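Local atomic coordinates of ATP-dependent kinase YFH7 (Saccharomyces cerevisiae, PDB entry 2GA8), a protein that acts as an ATP-dependent kinase of the P-loop class and could take part in assembly of the endoplasmic reticulum membrane. Residues L12-N17 with A289-K294; K228-T233 with F259-I264; E266-L271 with R335-H340; K279-L284 with I342-I347. All blocks are in the same frame, centred on the assembly; numbering follows the deposited sequence.

All four contacts are arranged around the parallel five-stranded sheet, ordered 156-160, 262-267, 25-30, 290-296, 347-351. Contact 1 sets helix 4-17 on strand 290-296, and contact 2 lies where the chain leads into strand 262-267; their centres are about 15 Å apart and they meet through Leu-15 and Ile-262. Contact 3 follows the far end of that second strand, with about 29 Å between the centres of contacts 2 and 3. Contact 4, its centre about 12 Å from that of contact 3, joins helix 275-285 to the loop before strand 347-351. Along the chain contact 2 is nested within contact 1, whereas contacts 1, 3 and 4 interlock, so that the N-terminal helix and C-terminal segments are bound into one P-loop kinase core.

Contact 1. Residues L12-N17 with A289-K294; sequences LQLLDN and ALLVYK
Leu-14 of helix 4-17 meets Leu-291 of strand 290-296 tip to tip, and this leucine makes nearly all of the contact. Its CA–CB bond points at the strand. With CG anti to the backbone N (chi1 -178°), the side chain continues in that direction, and the fork at CG then divides its work unequally. CB and CG have no partner within 4.2 Å across the contact, and neither has CD1. CD2 does the touching: it lies 3.6 Å from CG of Leu-291 and 4.0 Å from CD2 of the same residue. The methyl also rests against the strand's backbone, with CD2 of Leu-14 placed 3.7 Å from N of Leu-290 and 3.9 Å from C of Ala-289. The small Ala-289 side chain, which stands off to one side, is consistent with this close approach. No hydrogen bond crosses here, as suits two branched aliphatic residues whose shape does the joining. Leu-291 also packs on Val-11, and farther along the strand Tyr-293 packs on Leu-7 and Asp-10, so helix 4-17 lies along this part of the sheet. Leu-15, the next residue of the helix, touches Val-25 of strand 25-30, to which Leu-291 is hydrogen-bonded through its backbone. This is the layered packing of an alpha/beta P-loop fold, in which an apolar helix face covers a parallel sheet.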
loop_
_atom_site.group_PDB
_atom_site.type_symbol
_atom_site.label_atom_id
_atom_site.label_comp_id
_atom_site.label_asym_id
_atom_site.label_seq_id
_atom_site.Cartn_x
_atom_site.Cartn_y
_atom_site.Cartn_z
ATOM N N LEU A 12 13.179 0.399 12.947
ATOM C CA LEU A 12 14.618 0.237 12.780
ATOM C C LEU A 12 15.132 -0.979 13.541
ATOM O O LEU A 12 16.096 -1.619 13.126
ATOM C CB LEU A 12 15.361 1.495 13.245
ATOM C CG LEU A 12 15.080 2.755 12.422
ATOM C CD1 LEU A 12 15.901 3.918 12.959
ATOM C CD2 LEU A 12 15.424 2.497 10.965
ATOM N N GLN A 13 14.491 -1.302 14.658
ATOM C CA GLN A 13 14.925 -2.454 15.433
ATOM C C GLN A 13 14.668 -3.743 14.664
ATOM O O GLN A 13 15.504 -4.647 14.654
ATOM C CB GLN A 13 14.202 -2.498 16.777
ATOM C CG GLN A 13 14.586 -3.688 17.629
ATOM C CD GLN A 13 14.101 -3.545 19.052
ATOM O OE1 GLN A 13 12.898 -3.452 19.305
ATOM N NE2 GLN A 13 15.037 -3.519 19.995
ATOM N N LEU A 14 13.511 -3.824 14.020
ATOM C CA LEU A 14 13.176 -5.018 13.251
ATOM C C LEU A 14 14.064 -5.116 12.018
ATOM O O LEU A 14 14.563 -6.191 11.693
ATOM C CB LEU A 14 11.704 -5.007 12.835
ATOM C CG LEU A 14 11.260 -6.253 12.049
ATOM C CD1 LEU A 14 11.620 -7.512 12.830
ATOM C CD2 LEU A 14 9.769 -6.203 11.798
ATOM N N LEU A 15 14.277 -3.996 11.337
ATOM C CA LEU A 15 15.126 -4.019 10.154
ATOM C C LEU A 15 16.510 -4.514 10.544
ATOM O O LEU A 15 17.099 -5.343 9.859
ATOM C CB LEU A 15 15.232 -2.624 9.525
ATOM C CG LEU A 15 16.140 -2.509 8.295
ATOM C CD1 LEU A 15 15.671 -3.465 7.208
ATOM C CD2 LEU A 15 16.130 -1.078 7.776
ATOM N N ASP A 16 17.025 -4.015 11.662
ATOM C CA ASP A 16 18.348 -4.431 12.110
ATOM C C ASP A 16 18.375 -5.918 12.447
ATOM O O ASP A 16 19.327 -6.620 12.122
ATOM C CB ASP A 16 18.779 -3.628 13.334
ATOM C CG ASP A 16 20.215 -3.905 13.720
ATOM O OD1 ASP A 16 21.115 -3.508 12.952
ATOM O OD2 ASP A 16 20.442 -4.528 14.776
ATOM N N ASN A 17 17.327 -6.392 13.107
ATOM C CA ASN A 17 17.235 -7.800 13.476
ATOM C C ASN A 17 17.124 -8.724 12.266
ATOM O O ASN A 17 17.587 -9.864 12.305
ATOM C CB ASN A 17 16.034 -8.022 14.394
ATOM C CG ASN A 17 16.389 -7.876 15.859
ATOM O OD1 ASN A 17 15.526 -7.622 16.699
ATOM N ND2 ASN A 17 17.670 -8.055 16.177
ATOM N N ALA A 289 9.407 -10.313 8.461
ATOM C CA ALA A 289 9.824 -8.928 8.664
ATOM C C ALA A 289 8.635 -7.987 8.525
ATOM O O ALA A 289 8.608 -7.135 7.641
ATOM C CB ALA A 289 10.912 -8.557 7.656
ATOM N N LEU A 290 7.660 -8.148 9.415
ATOM C CA LEU A 290 6.456 -7.329 9.402
ATOM C C LEU A 290 6.071 -6.782 10.774
ATOM O O LEU A 290 6.109 -7.499 11.771
ATOM C CB LEU A 290 5.278 -8.152 8.872
ATOM C CG LEU A 290 3.902 -7.480 8.946
ATOM C CD1 LEU A 290 3.828 -6.378 7.900
ATOM C CD2 LEU A 290 2.803 -8.507 8.715
ATOM N N LEU A 291 5.706 -5.504 10.809
ATOM C CA LEU A 291 5.219 -4.866 12.025
ATOM C C LEU A 291 3.789 -4.494 11.651
ATOM O O LEU A 291 3.545 -4.030 10.537
ATOM C CB LEU A 291 6.028 -3.614 12.371
ATOM C CG LEU A 291 7.343 -3.924 13.098
ATOM C CD1 LEU A 291 8.073 -2.632 13.420
ATOM C CD2 LEU A 291 7.043 -4.706 14.375
ATOM N N VAL A 292 2.851 -4.725 12.563
ATOM C CA VAL A 292 1.441 -4.445 12.316
ATOM C C VAL A 292 0.833 -3.526 13.373
ATOM O O VAL A 292 0.922 -3.803 14.567
ATOM C CB VAL A 292 0.628 -5.757 12.285
ATOM C CG1 VAL A 292 -0.836 -5.467 11.964
ATOM C CG2 VAL A 292 1.229 -6.712 11.251
ATOM N N TYR A 293 0.216 -2.438 12.916
ATOM C CA TYR A 293 -0.419 -1.466 13.804
ATOM C C TYR A 293 -1.858 -1.223 13.385
ATOM O O TYR A 293 -2.172 -1.134 12.195
ATOM C CB TYR A 293 0.327 -0.134 13.768
ATOM C CG TYR A 293 1.760 -0.239 14.225
ATOM C CD1 TYR A 293 2.071 -0.402 15.576
ATOM C CD2 TYR A 293 2.804 -0.221 13.304
ATOM C CE1 TYR A 293 3.391 -0.547 15.997
ATOM C CE2 TYR A 293 4.127 -0.368 13.711
ATOM C CZ TYR A 293 4.414 -0.531 15.056
ATOM O OH TYR A 293 5.723 -0.688 15.454
ATOM N N LYS A 294 -2.734 -1.122 14.373
ATOM C CA LYS A 294 -4.137 -0.871 14.100
ATOM C C LYS A 294 -4.526 0.282 15.012
ATOM O O LYS A 294 -4.318 0.224 16.222
ATOM C CB LYS A 294 -4.963 -2.127 14.402
ATOM C CG LYS A 294 -6.365 -2.118 13.816
ATOM C CD LYS A 294 -7.299 -1.266 14.633
ATOM C CE LYS A 294 -8.694 -1.257 14.031
ATOM N NZ LYS A 294 -9.615 -0.444 14.856
#

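Contact 2. Residues K228-T233 with F259-I264; sequences KTFSQT and FTRIVI
Thr-229 and Arg-261 are joined by a nearly straight hydrogen bond: NH2 of Arg-261 donates to OG1 of Thr-229 at 2.8 Å, with an N-H...O angle of 174°. The hydroxyl lies in the guanidinium plane. Beside this bond the Phe-230 ring forms a T-shaped pair with Phe-259, whose CD1 edge points at the centre of the Phe-230 face; the planes meet at 71°. NH1 of Arg-261 lies obliquely by that ring, 3.3 Å from CD1 of Phe-230. Bends at chi2 and chi3 fold the arginine chain so that CG and CD also touch the ring. Farther out, Tyr-23 O binds NE of Arg-261, Leu-226 O binds NH1, and Lys-225 O binds Thr-229 OG1. The contact joins short strand 230-231 to the loop leading into strand 262-267 of the parallel sheet. A flat, multi-donor arginine suits this buried site among oxygens: with all three nitrogens hydrogen-bonded it is fixed against rotation, and its delocalised positive charge is probably stabilised by these neutral acceptors.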
loop_
_atom_site.group_PDB
_atom_site.type_symbol
_atom_site.label_atom_id
_atom_site.label_comp_id
_atom_site.label_asym_id
_atom_site.label_seq_id
_atom_site.Cartn_x
_atom_site.Cartn_y
_atom_site.Cartn_z
ATOM N N LYS A 228 25.545 -0.764 3.236
ATOM C CA LYS A 228 26.469 -1.674 2.570
ATOM C C LYS A 228 25.780 -2.872 1.923
ATOM O O LYS A 228 26.447 -3.730 1.355
ATOM C CB LYS A 228 27.506 -2.195 3.572
ATOM C CG LYS A 228 28.384 -1.127 4.210
ATOM C CD LYS A 228 29.231 -0.415 3.170
ATOM C CE LYS A 228 30.229 0.532 3.820
ATOM N NZ LYS A 228 30.954 1.336 2.799
ATOM N N THR A 229 24.454 -2.929 1.988
ATOM C CA THR A 229 23.742 -4.080 1.445
ATOM C C THR A 229 22.649 -3.827 0.406
ATOM O O THR A 229 21.781 -4.680 0.200
ATOM C CB THR A 229 23.149 -4.923 2.592
ATOM O OG1 THR A 229 22.343 -4.088 3.433
ATOM C CG2 THR A 229 24.270 -5.541 3.426
ATOM N N PHE A 230 22.682 -2.665 -0.237
ATOM C CA PHE A 230 21.718 -2.358 -1.282
ATOM C C PHE A 230 22.059 -3.319 -2.416
ATOM O O PHE A 230 23.227 -3.687 -2.588
ATOM C CB PHE A 230 21.879 -0.912 -1.759
ATOM C CG PHE A 230 21.391 0.117 -0.777
ATOM C CD1 PHE A 230 20.040 0.191 -0.437
ATOM C CD2 PHE A 230 22.274 1.044 -0.224
ATOM C CE1 PHE A 230 19.575 1.175 0.436
ATOM C CE2 PHE A 230 21.819 2.032 0.649
ATOM C CZ PHE A 230 20.467 2.099 0.980
ATOM N N SER A 231 21.057 -3.729 -3.186
ATOM C CA SER A 231 21.289 -4.670 -4.277
ATOM C C SER A 231 20.875 -4.160 -5.656
ATOM O O SER A 231 19.778 -3.630 -5.836
ATOM C CB SER A 231 20.560 -5.984 -3.996
ATOM O OG SER A 231 20.727 -6.889 -5.075
ATOM N N GLN A 232 21.760 -4.343 -6.629
ATOM C CA GLN A 232 21.490 -3.915 -7.995
ATOM C C GLN A 232 20.408 -4.785 -8.643
ATOM O O GLN A 232 19.852 -4.423 -9.677
ATOM C CB GLN A 232 22.779 -3.996 -8.821
ATOM C CG GLN A 232 22.701 -3.333 -10.185
ATOM C CD GLN A 232 22.377 -1.852 -10.093
ATOM O OE1 GLN A 232 22.999 -1.115 -9.326
ATOM N NE2 GLN A 232 21.405 -1.408 -10.882
ATOM N N THR A 233 20.099 -5.922 -8.030
ATOM C CA THR A 233 19.102 -6.838 -8.589
ATOM C C THR A 233 17.647 -6.444 -8.363
ATOM O O THR A 233 16.750 -7.043 -8.951
ATOM C CB THR A 233 19.268 -8.257 -8.029
ATOM O OG1 THR A 233 18.980 -8.251 -6.626
ATOM C CG2 THR A 233 20.683 -8.755 -8.261
ATOM N N PHE A 259 16.627 1.186 -3.131
ATOM C CA PHE A 259 16.993 1.907 -1.913
ATOM C C PHE A 259 15.932 1.834 -0.830
ATOM O O PHE A 259 16.210 2.112 0.334
ATOM C CB PHE A 259 17.310 3.366 -2.242
ATOM C CG PHE A 259 18.499 3.524 -3.138
ATOM C CD1 PHE A 259 19.768 3.179 -2.691
ATOM C CD2 PHE A 259 18.344 3.965 -4.447
ATOM C CE1 PHE A 259 20.871 3.265 -3.538
ATOM C CE2 PHE A 259 19.436 4.054 -5.299
ATOM C CZ PHE A 259 20.702 3.702 -4.843
ATOM N N THR A 260 14.718 1.454 -1.213
ATOM C CA THR A 260 13.628 1.342 -0.252
ATOM C C THR A 260 13.791 0.063 0.568
ATOM O O THR A 260 13.593 -1.040 0.056
ATOM C CB THR A 260 12.267 1.297 -0.962
ATOM O OG1 THR A 260 12.184 2.368 -1.917
ATOM C CG2 THR A 260 11.148 1.441 0.051
ATOM N N ARG A 261 14.145 0.216 1.842
ATOM C CA ARG A 261 14.342 -0.933 2.717
ATOM C C ARG A 261 13.221 -1.058 3.749
ATOM O O ARG A 261 13.170 -2.017 4.517
ATOM C CB ARG A 261 15.700 -0.820 3.415
ATOM C CG ARG A 261 16.865 -0.623 2.448
ATOM C CD ARG A 261 17.065 -1.830 1.523
ATOM N NE ARG A 261 17.731 -2.945 2.197
ATOM C CZ ARG A 261 19.041 -3.000 2.443
ATOM N NH1 ARG A 261 19.836 -2.007 2.059
ATOM N NH2 ARG A 261 19.553 -4.034 3.098
ATOM N N ILE A 262 12.334 -0.070 3.759
ATOM C CA ILE A 262 11.199 -0.040 4.669
ATOM C C ILE A 262 9.990 0.410 3.854
ATOM O O ILE A 262 10.019 1.467 3.225
ATOM C CB ILE A 262 11.437 0.961 5.826
ATOM C CG1 ILE A 262 12.569 0.457 6.721
ATOM C CG2 ILE A 262 10.163 1.155 6.635
ATOM C CD1 ILE A 262 13.085 1.493 7.686
ATOM N N VAL A 263 8.942 -0.407 3.843
ATOM C CA VAL A 263 7.732 -0.079 3.100
ATOM C C VAL A 263 6.600 0.013 4.106
ATOM O O VAL A 263 6.318 -0.939 4.836
ATOM C CB VAL A 263 7.392 -1.160 2.039
ATOM C CG1 VAL A 263 6.101 -0.792 1.311
ATOM C CG2 VAL A 263 8.531 -1.288 1.051
ATOM N N ILE A 264 5.968 1.181 4.154
ATOM C CA ILE A 264 4.876 1.418 5.080
ATOM C C ILE A 264 3.567 1.404 4.299
ATOM O O ILE A 264 3.293 2.311 3.528
ATOM C CB ILE A 264 5.054 2.782 5.780
ATOM C CG1 ILE A 264 6.376 2.789 6.554
ATOM C CG2 ILE A 264 3.883 3.046 6.718
ATOM C CD1 ILE A 264 6.892 4.192 6.876
#

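Contact 3. Residues E266-L271 with R335-H340; sequences EGLYLL and RDIDNH
A single water bridges the two segments, giving one proton to O of Ile-337 at 2.8 Å and the other, in a weak bond, to O of Leu-271 at 3.0 Å. It links the end of the short helix 335-339 to the turn that follows strand 262-267, where two carbonyl oxygens could not bond to each other directly. Beside it the apolar contact centres on Ile-337. CG1 lies anti to the carbonyl carbon (chi1 -74°), and this sends the longer branch to the other segment. Its CD1 sits 3.4 Å from O of Leu-268 and 4.0 Å from CD2 of that residue, while CG1 of Ile-337 comes 4.0 Å from CE1 of Tyr-269, obliquely to the ring. Both partners cross the isoleucine at about a right angle. A branched side chain suits this spot: its CG1-CD1 arm reaches the Leu-268 carbonyl and the Tyr-269 ring, while CG2 of Ile-337 also lies 4.1 Å from O of Leu-268. Leu-268 CB in turn lies over the centre of one face of the Tyr-269 ring, 3.6 Å above its plane. The hydroxyl of Tyr-269 bonds to O of Gly-185, which pins the ring's far end. Leu-268 also touches Pro-33 and Lys-37, residues assigned to the ATP site by similarity, and Ile-337 reaches Val-30 of strand 25-30. The contact therefore packs against the probable nucleotide-binding P-loop at the C-terminal end of the parallel sheet.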
loop_
_atom_site.group_PDB
_atom_site.type_symbol
_atom_site.label_atom_id
_atom_site.label_comp_id
_atom_site.label_asym_id
_atom_site.label_seq_id
_atom_site.Cartn_x
_atom_site.Cartn_y
_atom_site.Cartn_z
ATOM N N GLU A 266 -0.431 1.596 4.311
ATOM C CA GLU A 266 -1.530 2.070 5.148
ATOM C C GLU A 266 -2.829 1.951 4.376
ATOM O O GLU A 266 -2.874 2.211 3.174
ATOM C CB GLU A 266 -1.297 3.527 5.573
ATOM C CG GLU A 266 -1.126 4.496 4.415
ATOM C CD GLU A 266 -2.396 5.256 4.065
ATOM O OE1 GLU A 266 -3.490 4.875 4.538
ATOM O OE2 GLU A 266 -2.295 6.235 3.296
ATOM N N GLY A 267 -3.884 1.541 5.067
ATOM C CA GLY A 267 -5.164 1.400 4.400
ATOM C C GLY A 267 -6.258 0.860 5.295
ATOM O O GLY A 267 -6.019 0.423 6.425
ATOM N N LEU A 268 -7.473 0.881 4.769
ATOM C CA LEU A 268 -8.645 0.418 5.497
ATOM C C LEU A 268 -8.738 -1.091 5.687
ATOM O O LEU A 268 -9.119 -1.572 6.756
ATOM C CB LEU A 268 -9.909 0.847 4.752
ATOM C CG LEU A 268 -10.207 2.325 4.508
ATOM C CD1 LEU A 268 -11.269 2.444 3.418
ATOM C CD2 LEU A 268 -10.678 2.976 5.803
ATOM N N TYR A 269 -8.373 -1.827 4.645
ATOM C CA TYR A 269 -8.550 -3.272 4.651
ATOM C C TYR A 269 -7.354 -4.208 4.682
ATOM O O TYR A 269 -7.482 -5.390 4.338
ATOM C CB TYR A 269 -9.457 -3.608 3.460
ATOM C CG TYR A 269 -10.710 -2.748 3.451
ATOM C CD1 TYR A 269 -11.558 -2.721 4.558
ATOM C CD2 TYR A 269 -11.020 -1.931 2.364
ATOM C CE1 TYR A 269 -12.682 -1.901 4.590
ATOM C CE2 TYR A 269 -12.156 -1.100 2.387
ATOM C CZ TYR A 269 -12.976 -1.096 3.509
ATOM O OH TYR A 269 -14.085 -0.283 3.563
ATOM N N LEU A 270 -6.206 -3.715 5.132
ATOM C CA LEU A 270 -5.015 -4.552 5.170
ATOM C C LEU A 270 -5.099 -5.698 6.170
ATOM O O LEU A 270 -4.283 -6.614 6.118
ATOM C CB LEU A 270 -3.779 -3.703 5.471
ATOM C CG LEU A 270 -3.634 -2.493 4.543
ATOM C CD1 LEU A 270 -2.345 -1.748 4.863
ATOM C CD2 LEU A 270 -3.648 -2.959 3.097
ATOM N N LEU A 271 -6.082 -5.643 7.070
ATOM C CA LEU A 271 -6.276 -6.685 8.081
ATOM C C LEU A 271 -7.727 -7.169 8.060
ATOM O O LEU A 271 -8.266 -7.600 9.082
ATOM C CB LEU A 271 -5.938 -6.138 9.475
ATOM C CG LEU A 271 -4.469 -5.776 9.728
ATOM C CD1 LEU A 271 -4.344 -5.075 11.071
ATOM C CD2 LEU A 271 -3.609 -7.045 9.687
ATOM N N ARG A 335 -16.853 0.160 12.339
ATOM C CA ARG A 335 -17.430 -1.081 12.847
ATOM C C ARG A 335 -17.151 -2.274 11.936
ATOM O O ARG A 335 -16.896 -3.376 12.413
ATOM C CB ARG A 335 -18.945 -0.945 13.031
ATOM C CG ARG A 335 -19.368 -0.147 14.252
ATOM C CD ARG A 335 -20.870 -0.288 14.480
ATOM N NE ARG A 335 -21.333 0.447 15.653
ATOM C CZ ARG A 335 -22.571 0.380 16.134
ATOM N NH1 ARG A 335 -23.474 -0.393 15.545
ATOM N NH2 ARG A 335 -22.910 1.087 17.205
ATOM N N ASP A 336 -17.215 -2.064 10.627
ATOM C CA ASP A 336 -16.969 -3.155 9.693
ATOM C C ASP A 336 -15.530 -3.654 9.809
ATOM O O ASP A 336 -15.285 -4.861 9.864
ATOM C CB ASP A 336 -17.262 -2.706 8.264
ATOM C CG ASP A 336 -17.302 -3.863 7.293
ATOM O OD1 ASP A 336 -18.147 -4.763 7.477
ATOM O OD2 ASP A 336 -16.489 -3.875 6.350
ATOM N N ILE A 337 -14.579 -2.725 9.853
ATOM C CA ILE A 337 -13.174 -3.096 9.979
ATOM C C ILE A 337 -12.924 -3.881 11.272
ATOM O O ILE A 337 -12.206 -4.876 11.268
ATOM C CB ILE A 337 -12.266 -1.840 9.938
ATOM C CG1 ILE A 337 -12.193 -1.309 8.502
ATOM C CG2 ILE A 337 -10.866 -2.173 10.447
ATOM C CD1 ILE A 337 -11.596 0.092 8.395
ATOM N N ASP A 338 -13.524 -3.441 12.375
ATOM C CA ASP A 338 -13.340 -4.133 13.650
ATOM C C ASP A 338 -13.978 -5.518 13.650
ATOM O O ASP A 338 -13.391 -6.482 14.149
ATOM C CB ASP A 338 -13.924 -3.314 14.809
ATOM C CG ASP A 338 -13.130 -2.051 15.092
ATOM O OD1 ASP A 338 -11.930 -1.999 14.739
ATOM O OD2 ASP A 338 -13.703 -1.111 15.682
ATOM N N ASN A 339 -15.179 -5.619 13.090
ATOM C CA ASN A 339 -15.879 -6.897 13.050
ATOM C C ASN A 339 -15.144 -7.908 12.182
ATOM O O ASN A 339 -15.243 -9.114 12.398
ATOM C CB ASN A 339 -17.304 -6.722 12.516
ATOM C CG ASN A 339 -18.176 -5.880 13.432
ATOM O OD1 ASN A 339 -17.936 -5.800 14.635
ATOM N ND2 ASN A 339 -19.208 -5.261 12.865
ATOM N N HIS A 340 -14.393 -7.407 11.206
ATOM C CA HIS A 340 -13.661 -8.273 10.292
ATOM C C HIS A 340 -12.149 -8.292 10.489
ATOM O O HIS A 340 -11.408 -8.741 9.614
ATOM C CB HIS A 340 -14.006 -7.872 8.859
ATOM C CG HIS A 340 -15.396 -8.246 8.458
ATOM N ND1 HIS A 340 -15.726 -9.513 8.028
ATOM C CD2 HIS A 340 -16.549 -7.539 8.469
ATOM C CE1 HIS A 340 -17.024 -9.570 7.790
ATOM N NE2 HIS A 340 -17.547 -8.384 8.051
HETATM O O HOH W 1 -10.317 -5.426 9.248
#

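Contact 4. Residues K279-L284 with I342-I347; sequences KIYKTL and IKVDNI. With SO4 (sulfate ion), chain I.
Tyr-281 packs against Ile-342 and Val-344 from the face of helix 275-285 that looks toward the loop before strand 347-351. The first torsion, near 180° (chi1 172°), swings the ring at that loop. The tight part lies at the ring's root, where CD1 of Ile-342 is 3.3 Å from CB of Tyr-281 and close to CG as well. Toward the other end, CG1 of Val-344 comes 3.4 Å from CE2 of Tyr-281. The second valine methyl makes a CH-pi contact over the face, CG2 standing 4.2 Å from the ring centroid and 21° off its normal. Ile-342 is buried, a suitable place for a long aliphatic chain, and Tyr-281 is backed by Leu-290 and Val-292 of the sheet. The packing slackens toward exposed Asn-346, whose CB only approaches OH of Tyr-281 at 4.1 Å. Tyrosine suits this place, its flat ring offering a face to the methyl and its hydroxyl ending at that exposed edge. Elsewhere on the helix, Lys-279 extends its NZ to O1 of a sulfate at 2.9 Å, an ion probably from the crystallisation liquor that Lys-200 also binds. The junction itself is apolar and CH-pi, with no hydrogen bond across it, and turns polar only at its edge.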
loop_
_atom_site.group_PDB
_atom_site.type_symbol
_atom_site.label_atom_id
_atom_site.label_comp_id
_atom_site.label_asym_id
_atom_site.label_seq_id
_atom_site.Cartn_x
_atom_site.Cartn_y
_atom_site.Cartn_z
ATOM N N LYS A 279 -5.551 -12.504 2.619
ATOM C CA LYS A 279 -4.258 -13.044 2.231
ATOM C C LYS A 279 -3.105 -12.051 2.398
ATOM O O LYS A 279 -1.938 -12.434 2.335
ATOM C CB LYS A 279 -4.324 -13.536 0.783
ATOM C CG LYS A 279 -5.441 -14.547 0.536
ATOM C CD LYS A 279 -5.566 -14.908 -0.939
ATOM C CE LYS A 279 -6.786 -15.785 -1.184
ATOM N NZ LYS A 279 -6.989 -16.097 -2.630
ATOM N N ILE A 280 -3.433 -10.782 2.628
ATOM C CA ILE A 280 -2.412 -9.747 2.792
ATOM C C ILE A 280 -1.495 -9.958 3.982
ATOM O O ILE A 280 -0.272 -9.956 3.825
ATOM C CB ILE A 280 -3.047 -8.347 2.920
ATOM C CG1 ILE A 280 -3.660 -7.947 1.578
ATOM C CG2 ILE A 280 -1.994 -7.322 3.351
ATOM C CD1 ILE A 280 -4.419 -6.638 1.625
ATOM N N TYR A 281 -2.076 -10.119 5.168
ATOM C CA TYR A 281 -1.282 -10.326 6.374
ATOM C C TYR A 281 -0.313 -11.485 6.202
ATOM O O TYR A 281 0.893 -11.320 6.357
ATOM C CB TYR A 281 -2.182 -10.599 7.587
ATOM C CG TYR A 281 -1.423 -11.017 8.833
ATOM C CD1 TYR A 281 -0.703 -10.088 9.581
ATOM C CD2 TYR A 281 -1.405 -12.348 9.245
ATOM C CE1 TYR A 281 0.025 -10.476 10.714
ATOM C CE2 TYR A 281 -0.678 -12.747 10.377
ATOM C CZ TYR A 281 0.033 -11.805 11.102
ATOM O OH TYR A 281 0.755 -12.192 12.212
ATOM N N LYS A 282 -0.844 -12.663 5.889
ATOM C CA LYS A 282 0.005 -13.830 5.721
ATOM C C LYS A 282 1.090 -13.611 4.672
ATOM O O LYS A 282 2.237 -13.984 4.893
ATOM C CB LYS A 282 -0.826 -15.062 5.354
ATOM C CG LYS A 282 0.010 -16.320 5.201
ATOM C CD LYS A 282 -0.849 -17.556 5.005
ATOM C CE LYS A 282 0.020 -18.782 4.767
ATOM N NZ LYS A 282 0.982 -18.997 5.879
ATOM N N THR A 283 0.735 -13.007 3.541
ATOM C CA THR A 283 1.723 -12.774 2.492
ATOM C C THR A 283 2.883 -11.928 3.015
ATOM O O THR A 283 4.041 -12.231 2.747
ATOM C CB THR A 283 1.093 -12.101 1.248
ATOM O OG1 THR A 283 0.142 -12.995 0.646
ATOM C CG2 THR A 283 2.163 -11.776 0.221
ATOM N N LEU A 284 2.580 -10.885 3.783
ATOM C CA LEU A 284 3.643 -10.042 4.329
ATOM C C LEU A 284 4.225 -10.609 5.625
ATOM O O LEU A 284 5.425 -10.498 5.878
ATOM C CB LEU A 284 3.124 -8.616 4.567
ATOM C CG LEU A 284 2.639 -7.860 3.321
ATOM C CD1 LEU A 284 2.211 -6.454 3.711
ATOM C CD2 LEU A 284 3.749 -7.795 2.283
ATOM N N ILE A 342 -8.721 -9.580 11.240
ATOM C CA ILE A 342 -8.183 -10.937 11.283
ATOM C C ILE A 342 -7.674 -11.281 12.675
ATOM O O ILE A 342 -7.086 -10.442 13.361
ATOM C CB ILE A 342 -7.039 -11.144 10.267
ATOM C CG1 ILE A 342 -5.932 -10.118 10.500
ATOM C CG2 ILE A 342 -7.581 -11.050 8.856
ATOM C CD1 ILE A 342 -4.716 -10.348 9.637
ATOM N N LYS A 343 -7.908 -12.524 13.081
ATOM C CA LYS A 343 -7.507 -12.999 14.399
ATOM C C LYS A 343 -6.055 -13.455 14.460
ATOM O O LYS A 343 -5.768 -14.639 14.284
ATOM C CB LYS A 343 -8.405 -14.163 14.827
ATOM C CG LYS A 343 -9.886 -13.834 14.904
ATOM C CD LYS A 343 -10.202 -12.917 16.071
ATOM C CE LYS A 343 -11.706 -12.776 16.245
ATOM N NZ LYS A 343 -12.070 -11.873 17.372
ATOM N N VAL A 344 -5.145 -12.516 14.705
ATOM C CA VAL A 344 -3.726 -12.839 14.821
ATOM C C VAL A 344 -3.185 -12.194 16.093
ATOM O O VAL A 344 -3.747 -11.221 16.590
ATOM C CB VAL A 344 -2.922 -12.351 13.595
ATOM C CG1 VAL A 344 -3.470 -12.997 12.336
ATOM C CG2 VAL A 344 -2.974 -10.841 13.496
ATOM N N ASP A 345 -2.087 -12.733 16.610
ATOM C CA ASP A 345 -1.503 -12.239 17.854
ATOM C C ASP A 345 -0.488 -11.102 17.773
ATOM O O ASP A 345 -0.001 -10.641 18.806
ATOM C CB ASP A 345 -0.862 -13.409 18.605
ATOM C CG ASP A 345 0.131 -14.175 17.748
ATOM O OD1 ASP A 345 -0.297 -14.778 16.738
ATOM O OD2 ASP A 345 1.337 -14.172 18.077
ATOM N N ASN A 346 -0.169 -10.633 16.571
ATOM C CA ASN A 346 0.823 -9.569 16.448
ATOM C C ASN A 346 0.305 -8.180 16.091
ATOM O O ASN A 346 1.086 -7.308 15.724
ATOM C CB ASN A 346 1.901 -9.982 15.440
ATOM C CG ASN A 346 2.805 -11.083 15.969
ATOM O OD1 ASN A 346 3.646 -11.615 15.242
ATOM N ND2 ASN A 346 2.642 -11.426 17.244
ATOM N N ILE A 347 -1.003 -7.962 16.197
ATOM C CA ILE A 347 -1.552 -6.646 15.883
ATOM C C ILE A 347 -1.393 -5.716 17.082
ATOM O O ILE A 347 -1.992 -5.937 18.136
ATOM C CB ILE A 347 -3.050 -6.722 15.518
ATOM C CG1 ILE A 347 -3.247 -7.658 14.330
ATOM C CG2 ILE A 347 -3.569 -5.330 15.169
ATOM C CD1 ILE A 347 -4.695 -7.865 13.956
HETATM S S SO4 I . -3.905 -16.776 -4.499
HETATM O O1 SO4 I . -4.822 -15.618 -4.528
HETATM O O2 SO4 I . -3.021 -16.729 -5.680
HETATM O O3 SO4 I . -3.090 -16.730 -3.270
HETATM O O4 SO4 I . -4.691 -18.026 -4.522
#